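Local coordinates for lipoprotein (Colwellia psychrerythraea, PDB 3O0Y) that is of unknown function but is a putative bacterial lipoprotein whose family is related to the MA clan of metallopeptidases, at residues 48-52 with 151-156; 126-130 with 142-147; 64-70 with 170-176. All blocks are in the same frame, centred on the assembly; numbering follows the deposited sequence.

Contact 1: 48-52 with 151-156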
loop_
_atom_site.group_PDB
_atom_site.type_symbol
_atom_site.label_atom_id
_atom_site.label_comp_id
_atom_site.label_asym_id
_atom_site.label_seq_id
_atom_site.Cartn_x
_atom_site.Cartn_y
_atom_site.Cartn_z
ATOM N N LEU A 48 12.376 -0.218 10.989
ATOM C CA LEU A 48 11.801 0.963 10.309
ATOM C C LEU A 48 10.289 0.906 10.211
ATOM O O LEU A 48 9.618 1.914 10.398
ATOM C CB LEU A 48 12.415 1.130 8.920
ATOM C CG LEU A 48 13.776 1.724 9.305
ATOM C CD1 LEU A 48 14.997 0.934 9.076
ATOM C CD2 LEU A 48 13.850 3.206 9.366
ATOM N N SER A 49 9.711 -0.273 10.006
ATOM C CA SER A 49 8.254 -0.437 10.174
ATOM C C SER A 49 7.774 -0.119 11.595
ATOM O O SER A 49 6.734 0.509 11.792
ATOM C CB SER A 49 7.816 -1.865 9.722
ATOM O OG SER A 49 7.917 -1.920 8.305
ATOM N N ALA A 50 8.540 -0.547 12.608
ATOM C CA ALA A 50 8.240 -0.212 13.975
ATOM C C ALA A 50 8.179 1.302 14.100
ATOM O O ALA A 50 7.222 1.860 14.645
ATOM C CB ALA A 50 9.338 -0.783 14.943
ATOM N N THR A 51 9.237 1.982 13.629
ATOM C CA THR A 51 9.204 3.467 13.633
ATOM C C THR A 51 7.966 4.094 12.924
ATOM O O THR A 51 7.361 5.041 13.435
ATOM C CB THR A 51 10.518 4.012 13.017
ATOM O OG1 THR A 51 11.613 3.537 13.814
ATOM C CG2 THR A 51 10.455 5.595 12.918
ATOM N N MET A 52 7.595 3.540 11.770
ATOM C CA MET A 52 6.428 3.979 10.988
ATOM C C MET A 52 5.173 3.965 11.863
ATOM O O MET A 52 4.376 4.932 11.859
ATOM C CB MET A 52 6.269 3.071 9.727
ATOM C CG MET A 52 5.417 3.565 8.641
ATOM S SD MET A 52 5.397 2.369 7.225
ATOM C CE MET A 52 4.781 0.904 8.049
ATOM N N VAL A 151 10.797 6.399 5.443
ATOM C CA VAL A 151 10.396 6.313 6.854
ATOM C C VAL A 151 11.235 7.290 7.684
ATOM O O VAL A 151 10.718 7.984 8.574
ATOM C CB VAL A 151 10.457 4.891 7.420
ATOM C CG1 VAL A 151 10.302 4.882 8.981
ATOM C CG2 VAL A 151 9.393 3.993 6.759
ATOM N N MET A 152 12.535 7.259 7.424
ATOM C CA MET A 152 13.451 8.092 8.183
ATOM C C MET A 152 13.132 9.579 7.984
ATOM O O MET A 152 13.237 10.360 8.921
ATOM C CB MET A 152 14.901 7.784 7.801
ATOM C CG MET A 152 15.444 6.435 8.324
ATOM S SD MET A 152 17.214 6.078 7.984
ATOM C CE MET A 152 17.892 7.524 8.948
ATOM N N GLN A 153 12.670 9.976 6.793
ATOM C CA GLN A 153 12.467 11.373 6.508
ATOM C C GLN A 153 11.071 11.819 6.907
ATOM O O GLN A 153 10.847 13.004 7.169
ATOM C CB GLN A 153 12.742 11.668 5.032
ATOM C CG GLN A 153 14.191 11.507 4.634
ATOM C CD GLN A 153 14.419 11.543 3.144
ATOM O OE1 GLN A 153 13.577 12.006 2.376
ATOM N NE2 GLN A 153 15.527 10.944 2.717
ATOM N N ASN A 154 10.135 10.894 6.991
ATOM C CA ASN A 154 8.753 11.260 7.291
ATOM C C ASN A 154 8.259 10.903 8.655
ATOM O O ASN A 154 7.445 11.613 9.222
ATOM C CB ASN A 154 7.844 10.625 6.209
ATOM C CG ASN A 154 7.978 11.371 4.912
ATOM O OD1 ASN A 154 7.389 12.459 4.759
ATOM N ND2 ASN A 154 8.858 10.904 4.050
ATOM N N ASP A 155 8.573 9.703 9.102
ATOM C CA ASP A 155 7.949 9.151 10.275
ATOM C C ASP A 155 8.833 9.182 11.509
ATOM O O ASP A 155 8.339 9.134 12.619
ATOM C CB ASP A 155 7.586 7.687 9.993
ATOM C CG ASP A 155 6.646 7.542 8.797
ATOM O OD1 ASP A 155 5.571 8.163 8.812
ATOM O OD2 ASP A 155 6.981 6.748 7.891
ATOM N N GLN A 156 10.141 9.223 11.335
ATOM C CA GLN A 156 11.037 9.191 12.469
ATOM C C GLN A 156 11.082 10.546 13.163
ATOM O O GLN A 156 11.379 11.552 12.536
ATOM C CB GLN A 156 12.431 8.801 11.981
ATOM C CG GLN A 156 13.408 8.600 13.114
ATOM C CD GLN A 156 14.711 7.926 12.765
ATOM O OE1 GLN A 156 15.724 8.111 13.487
ATOM N NE2 GLN A 156 14.698 7.094 11.787
#
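With CG1 trans to the backbone nitrogen (chi1 169°), Val-151 drives one methyl straight into the side of helix 47-53, while Thr-51 has CG2 anti to the backbone N (OG1 at chi1 -60°), which sets its methyl against Gln-156. Val-151 CG1 lies 3.4 Å from Leu-48 O, a carbonyl already engaged by Met-52 N in the helix, and the same methyl touches Leu-48 CD2 at 3.9 Å. A short beta-branched side chain suits this close approach, its methyl reaching the backbone of helix 47-53. The CA atoms of Met-52 and Asp-155 come as near as 5.4 Å. Leu-48 CD2 also rests on Met-152 CG at 3.7 Å, so that the leucine spans two successive residues of the other helix. Thr-51 divides its branches: CG2 packs 3.7 Å from Gln-156 CA, whereas OG1 is hydrogen-bonded to Arg-170 NH1 and Ala-47 O. Met-52 and Asp-155 run alongside each other in the same direction, Met-52 CG lying 3.6 Å from Asp-155 OD2. The other carboxylate oxygen, OD1, forms a salt bridge with Lys-413, whose NZ also bonds to Met-52 O, so one lysine bridges both segments. No hydrogen bond joins them directly, and van der Waals contact carries the interface. Val-151 O receives both Asp-155 N and Gln-156 N in a tight bend that brings Asp-155 and the backbone of Gln-156 against helix 47-53. Around this pair, helix 161-172 packs on Leu-48 and Met-152, helix 27-44 on Ser-49 and Ala-50, and helix 219-228 on Met-152 and Gln-153.

Contact 2: 126-130 with 142-147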
loop_
_atom_site.group_PDB
_atom_site.type_symbol
_atom_site.label_atom_id
_atom_site.label_comp_id
_atom_site.label_asym_id
_atom_site.label_seq_id
_atom_site.Cartn_x
_atom_site.Cartn_y
_atom_site.Cartn_z
ATOM N N TYR A 126 12.152 -10.791 -0.461
ATOM C CA TYR A 126 12.286 -10.293 0.897
ATOM C C TYR A 126 10.878 -10.165 1.440
ATOM O O TYR A 126 9.955 -10.037 0.658
ATOM C CB TYR A 126 13.016 -8.930 0.952
ATOM C CG TYR A 126 12.185 -7.751 0.457
ATOM C CD1 TYR A 126 11.474 -6.956 1.337
ATOM C CD2 TYR A 126 11.984 -7.533 -0.905
ATOM C CE1 TYR A 126 10.690 -5.907 0.884
ATOM C CE2 TYR A 126 11.196 -6.445 -1.362
ATOM C CZ TYR A 126 10.512 -5.681 -0.458
ATOM O OH TYR A 126 9.635 -4.667 -0.881
ATOM N N ILE A 127 10.731 -10.226 2.770
ATOM C CA ILE A 127 9.422 -10.035 3.438
ATOM C C ILE A 127 9.153 -8.569 3.697
ATOM O O ILE A 127 9.957 -7.882 4.342
ATOM C CB ILE A 127 9.315 -10.782 4.765
ATOM C CG1 ILE A 127 9.565 -12.302 4.573
ATOM C CG2 ILE A 127 7.958 -10.522 5.428
ATOM C CD1 ILE A 127 8.688 -12.939 3.455
ATOM N N ASP A 128 8.100 -8.068 3.078
ATOM C CA ASP A 128 7.658 -6.700 3.223
ATOM C C ASP A 128 6.533 -6.658 4.314
ATOM O O ASP A 128 5.575 -7.465 4.279
ATOM C CB ASP A 128 7.184 -6.199 1.818
ATOM C CG ASP A 128 6.923 -4.723 1.787
ATOM O OD1 ASP A 128 7.830 -3.997 1.303
ATOM O OD2 ASP A 128 5.851 -4.293 2.295
ATOM N N THR A 129 6.609 -5.705 5.257
ATOM C CA THR A 129 5.608 -5.640 6.296
ATOM C C THR A 129 4.251 -5.238 5.792
ATOM O O THR A 129 3.272 -5.426 6.533
ATOM C CB THR A 129 5.979 -4.709 7.461
ATOM O OG1 THR A 129 6.204 -3.388 6.953
ATOM C CG2 THR A 129 7.329 -5.257 8.197
ATOM N N TRP A 130 4.155 -4.747 4.553
ATOM C CA TRP A 130 2.853 -4.521 3.893
ATOM C C TRP A 130 2.474 -5.658 2.955
ATOM O O TRP A 130 1.405 -6.244 3.098
ATOM C CB TRP A 130 2.858 -3.147 3.181
ATOM C CG TRP A 130 1.887 -3.009 2.080
ATOM C CD1 TRP A 130 0.505 -2.948 2.232
ATOM C CD2 TRP A 130 2.147 -2.880 0.686
ATOM N NE1 TRP A 130 -0.090 -2.826 1.007
ATOM C CE2 TRP A 130 0.897 -2.806 0.035
ATOM C CE3 TRP A 130 3.322 -2.850 -0.094
ATOM C CZ2 TRP A 130 0.790 -2.679 -1.347
ATOM C CZ3 TRP A 130 3.206 -2.744 -1.475
ATOM C CH2 TRP A 130 1.961 -2.601 -2.066
ATOM N N ASN A 142 9.568 0.155 -4.689
ATOM C CA ASN A 142 9.727 0.056 -3.220
ATOM C C ASN A 142 10.884 -0.874 -2.861
ATOM O O ASN A 142 11.800 -1.043 -3.634
ATOM C CB ASN A 142 8.406 -0.345 -2.515
ATOM C CG ASN A 142 8.043 -1.813 -2.737
ATOM O OD1 ASN A 142 8.535 -2.471 -3.698
ATOM N ND2 ASN A 142 7.208 -2.339 -1.834
ATOM N N GLY A 143 10.833 -1.479 -1.693
ATOM C CA GLY A 143 11.970 -2.230 -1.194
ATOM C C GLY A 143 12.784 -1.352 -0.263
ATOM O O GLY A 143 12.584 -0.141 -0.213
ATOM N N PRO A 144 13.732 -1.978 0.468
ATOM C CA PRO A 144 14.362 -1.273 1.615
ATOM C C PRO A 144 15.103 0.004 1.200
ATOM O O PRO A 144 15.107 0.989 1.952
ATOM C CB PRO A 144 15.269 -2.327 2.228
ATOM C CG PRO A 144 15.265 -3.510 1.246
ATOM C CD PRO A 144 14.020 -3.407 0.440
ATOM N N LEU A 145 15.704 0.044 0.016
ATOM C CA LEU A 145 16.482 1.229 -0.384
ATOM C C LEU A 145 15.608 2.424 -0.776
ATOM O O LEU A 145 16.069 3.569 -0.823
ATOM C CB LEU A 145 17.514 0.854 -1.479
ATOM C CG LEU A 145 18.566 -0.119 -0.974
ATOM C CD1 LEU A 145 19.402 -0.738 -2.155
ATOM C CD2 LEU A 145 19.534 0.504 0.039
ATOM N N ILE A 146 14.320 2.192 -0.940
ATOM C CA ILE A 146 13.390 3.261 -1.248
ATOM C C ILE A 146 12.625 3.540 0.013
ATOM O O ILE A 146 12.437 4.689 0.412
ATOM C CB ILE A 146 12.426 2.832 -2.394
ATOM C CG1 ILE A 146 13.163 2.761 -3.709
ATOM C CG2 ILE A 146 11.283 3.787 -2.489
ATOM C CD1 ILE A 146 12.262 2.350 -4.989
ATOM N N ASP A 147 12.150 2.496 0.696
ATOM C CA ASP A 147 11.295 2.759 1.872
ATOM C C ASP A 147 12.017 3.183 3.152
ATOM O O ASP A 147 11.433 3.857 3.968
ATOM C CB ASP A 147 10.362 1.609 2.206
ATOM C CG ASP A 147 9.453 1.257 1.008
ATOM O OD1 ASP A 147 8.985 2.196 0.320
ATOM O OD2 ASP A 147 9.345 0.059 0.711
HETATM O O HOH W 1 6.465 -5.189 -2.041
HETATM O O HOH W 2 8.632 -5.165 -3.796
#
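Pro-144 sets one ring carbon, CD, over a face of Tyr-126, a CH-pi contact 4.3 Å from the ring centroid. Tyr-126 has CG between its backbone N and carbonyl carbon (chi1 73°), which turns the ring toward Gly-143 and Pro-144. Tyr-126 OH comes within 3.4 Å of Gly-143 CA. Asn-142 lies close by but does not bond to the phenol directly. Two waters make the link instead, one giving a hydrogen to Tyr-126 OH and, at 2.7 Å, to Asn-142 OD1, the other accepting from Asn-142 ND2 and donating only weakly to the phenol. ND2 also stands at the Trp-130 ring edge.

In the next shell, Tyr-126 OH donates to Asp-128 OD1 (2.9 Å), approaching on the anti side and 24° out of the carboxylate plane. Asp-128 OD2 accepts from the backbone N of Trp-130 and of Met-131, which fixes the carboxylate's rotation, and Trp-549 NE1 holds Asn-142 OD1. A phenylalanine in place of Tyr-126 would probably leave Asp-128 OD1 and both waters without their phenol partner.

At phi 96° a CB on Gly-143 would be jammed against Asn-142 O and crowded by Pro-144 CD, so glycine fits. Gly-143 O accepts Ile-146 N and Asp-147 N, and Gly-143 N bonds weakly to Asp-147 OD2. The contact thus joins the Asx turn of Asp-128, ending a short strand, to the proline-led first turn of helix 144-154, with glycine at its N-cap.

Contact 3: 64-70 with 170-176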
loop_
_atom_site.group_PDB
_atom_site.type_symbol
_atom_site.label_atom_id
_atom_site.label_comp_id
_atom_site.label_asym_id
_atom_site.label_seq_id
_atom_site.Cartn_x
_atom_site.Cartn_y
_atom_site.Cartn_z
ATOM N N ILE A 64 14.389 -0.221 19.686
ATOM C CA ILE A 64 14.725 -0.372 18.268
ATOM C C ILE A 64 14.947 0.919 17.519
ATOM O O ILE A 64 15.136 0.894 16.297
ATOM C CB ILE A 64 13.633 -1.232 17.503
ATOM C CG1 ILE A 64 12.201 -0.691 17.690
ATOM C CG2 ILE A 64 13.713 -2.656 18.029
ATOM C CD1 ILE A 64 11.860 0.710 17.142
ATOM N N SER A 65 14.902 2.042 18.251
ATOM C CA SER A 65 14.830 3.368 17.671
ATOM C C SER A 65 16.066 3.781 16.858
ATOM O O SER A 65 15.963 4.678 16.015
ATOM C CB SER A 65 14.520 4.415 18.745
ATOM O OG SER A 65 15.367 4.229 19.850
ATOM N N SER A 66 17.205 3.140 17.077
ATOM C CA SER A 66 18.336 3.366 16.205
ATOM C C SER A 66 18.803 2.107 15.522
ATOM O O SER A 66 19.903 2.059 14.986
ATOM C CB SER A 66 19.489 3.992 16.975
ATOM O OG SER A 66 19.970 3.154 17.982
ATOM N N ASP A 67 17.941 1.112 15.459
ATOM C CA ASP A 67 18.293 -0.105 14.746
ATOM C C ASP A 67 18.013 0.031 13.250
ATOM O O ASP A 67 17.151 0.807 12.790
ATOM C CB ASP A 67 17.512 -1.305 15.287
ATOM C CG ASP A 67 18.007 -1.795 16.674
ATOM O OD1 ASP A 67 18.870 -1.141 17.321
ATOM O OD2 ASP A 67 17.503 -2.859 17.119
ATOM N N MET A 68 18.731 -0.787 12.504
ATOM C CA MET A 68 18.612 -0.876 11.084
ATOM C C MET A 68 18.051 -2.273 10.726
ATOM O O MET A 68 18.097 -3.218 11.552
ATOM C CB MET A 68 19.997 -0.665 10.418
ATOM C CG MET A 68 19.980 -0.605 8.858
ATOM S SD MET A 68 18.767 0.426 8.010
ATOM C CE MET A 68 18.939 2.023 8.976
ATOM N N GLU A 69 17.511 -2.397 9.511
ATOM C CA GLU A 69 17.064 -3.676 8.976
ATOM C C GLU A 69 18.190 -4.267 8.101
ATOM O O GLU A 69 18.859 -3.527 7.417
ATOM C CB GLU A 69 15.853 -3.449 8.119
ATOM C CG GLU A 69 14.660 -2.919 8.900
ATOM C CD GLU A 69 13.436 -2.517 8.051
ATOM O OE1 GLU A 69 13.478 -2.531 6.782
ATOM O OE2 GLU A 69 12.402 -2.115 8.683
ATOM N N PHE A 70 18.345 -5.585 8.148
ATOM C CA PHE A 70 19.308 -6.302 7.347
ATOM C C PHE A 70 18.650 -7.448 6.628
ATOM O O PHE A 70 17.689 -8.100 7.118
ATOM C CB PHE A 70 20.467 -6.795 8.210
ATOM C CG PHE A 70 21.115 -5.685 9.017
ATOM C CD1 PHE A 70 21.768 -4.644 8.388
ATOM C CD2 PHE A 70 20.986 -5.663 10.389
ATOM C CE1 PHE A 70 22.335 -3.592 9.143
ATOM C CE2 PHE A 70 21.550 -4.638 11.133
ATOM C CZ PHE A 70 22.237 -3.636 10.514
ATOM N N ARG A 170 21.390 5.521 12.634
ATOM C CA ARG A 170 20.763 4.766 11.526
ATOM C C ARG A 170 21.489 4.963 10.210
ATOM O O ARG A 170 21.817 3.978 9.502
ATOM C CB ARG A 170 19.269 5.136 11.434
ATOM C CG ARG A 170 18.477 4.324 12.456
ATOM C CD ARG A 170 16.961 4.446 12.231
ATOM N NE ARG A 170 16.214 3.335 12.841
ATOM C CZ ARG A 170 14.926 3.387 13.147
ATOM N NH1 ARG A 170 14.196 4.456 12.857
ATOM N NH2 ARG A 170 14.349 2.322 13.668
ATOM N N LEU A 171 21.786 6.228 9.881
ATOM C CA LEU A 171 22.544 6.523 8.640
ATOM C C LEU A 171 23.888 5.816 8.565
ATOM O O LEU A 171 24.296 5.347 7.497
ATOM C CB LEU A 171 22.723 8.046 8.445
ATOM C CG LEU A 171 21.465 8.903 8.262
ATOM C CD1 LEU A 171 21.869 10.370 8.308
ATOM C CD2 LEU A 171 20.679 8.610 7.023
ATOM N N GLY A 172 24.558 5.702 9.718
ATOM C CA GLY A 172 25.848 5.064 9.830
ATOM C C GLY A 172 25.844 3.595 9.581
ATOM O O GLY A 172 26.889 3.027 9.314
ATOM N N GLN A 173 24.663 2.979 9.562
ATOM C CA GLN A 173 24.570 1.530 9.293
ATOM C C GLN A 173 24.189 1.203 7.854
ATOM O O GLN A 173 23.909 0.032 7.516
ATOM C CB GLN A 173 23.541 0.955 10.245
ATOM C CG GLN A 173 24.009 1.069 11.711
ATOM C CD GLN A 173 22.956 0.650 12.629
ATOM O OE1 GLN A 173 22.201 1.469 13.180
ATOM N NE2 GLN A 173 22.848 -0.650 12.786
ATOM N N PHE A 174 24.211 2.211 6.982
ATOM C CA PHE A 174 23.767 1.983 5.595
ATOM C C PHE A 174 24.763 1.128 4.824
ATOM O O PHE A 174 24.404 0.469 3.801
ATOM C CB PHE A 174 23.506 3.281 4.879
ATOM C CG PHE A 174 22.082 3.708 4.911
ATOM C CD1 PHE A 174 21.446 3.907 6.103
ATOM C CD2 PHE A 174 21.373 3.909 3.762
ATOM C CE1 PHE A 174 20.161 4.354 6.159
ATOM C CE2 PHE A 174 20.099 4.352 3.809
ATOM C CZ PHE A 174 19.460 4.506 5.037
ATOM N N ASP A 175 26.002 1.069 5.316
ATOM C CA ASP A 175 26.956 0.153 4.691
ATOM C C ASP A 175 26.545 -1.318 4.845
ATOM O O ASP A 175 26.560 -2.085 3.874
ATOM C CB ASP A 175 28.403 0.334 5.193
ATOM C CG ASP A 175 28.540 0.335 6.734
ATOM O OD1 ASP A 175 27.561 0.464 7.505
ATOM O OD2 ASP A 175 29.717 0.297 7.195
ATOM N N LYS A 176 26.146 -1.701 6.053
ATOM C CA LYS A 176 25.716 -3.072 6.247
ATOM C C LYS A 176 24.391 -3.289 5.541
ATOM O O LYS A 176 24.165 -4.355 5.022
ATOM C CB LYS A 176 25.617 -3.426 7.737
ATOM C CG LYS A 176 25.355 -4.905 7.991
ATOM C CD LYS A 176 25.621 -5.310 9.457
ATOM C CE LYS A 176 25.005 -6.674 9.782
ATOM N NZ LYS A 176 25.052 -6.958 11.249
#
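Arg-170 reaches into the turn of 64-70 and makes the tight part of this contact. Its chain is extended from CG to NE, and NE donates to Asp-67 O at 2.7 Å with an N-H...O angle of 155°. NH2 adds a weak second bond to the same carbonyl. Ser-65 O meanwhile lies over the centre of the guanidinium face, 3.3 Å above the plane, so the positive group is bordered by carbonyl oxygens from two sides. Arginine suits the place because NE and NH2 can both address one carbonyl, Asp-67 O, while Ser-65 O lies over the flat group. The turn itself is closed by Asp-67 N to Ile-64 O.

Met-68 fills the buried middle. Bent at chi2 and chi3 (47° and 48°), it folds back so that CE touches Arg-170 O at 3.5 Å and Phe-174 CE1 at 3.9 Å. Its sulfur stands obliquely to the Phe-174 ring in a Met-aromatic contact, a place for a flexible, polarisable side chain. Gln-173 slides past it in the opposite direction, CB to Met-68 CB at 3.9 Å.

Toward solvent the contact is more exposed, though Lys-176 still lies close on Phe-70. Stretched out, it crosses one face of the ring: CE is over the centre at 3.9 Å from the centroid, and NZ, at 4.4 Å, makes a cation-pi interaction. The opposite face meets backbone carbon C of Met-68. The lysine suits this rim because its methylenes pack on the ring while its ammonium can probably remain solvated.

The whole is a type I beta turn, Ile-64 to Asp-67, with the carbonyl of its last residue held by an arginine, followed by an extended chain laid along the junction where helix 161-172 gives way to helix 174-190, with Gln-173 as N-cap of the second.

From the N terminus, helix 47-53 supplies the first half of contact 1, and the loop at 64-70 begins contact 3. The chain then passes through helices 73-92 and 100-117 to strand 126-128, where contact 2 closes a short loop onto the start of helix 144-154. That helix runs on to complete contact 1 at 151-156, and contact 3 closes last, at 170-176. Contact 2 is therefore nested inside both longer loops, while contacts 1 and 3 cross. Probable hydrogen bonds also link them directly: Ser-49 OG to Thr-129 OG1 joins contacts 1 and 2, and Leu-48 N to Glu-69 OE2 joins contacts 1 and 3.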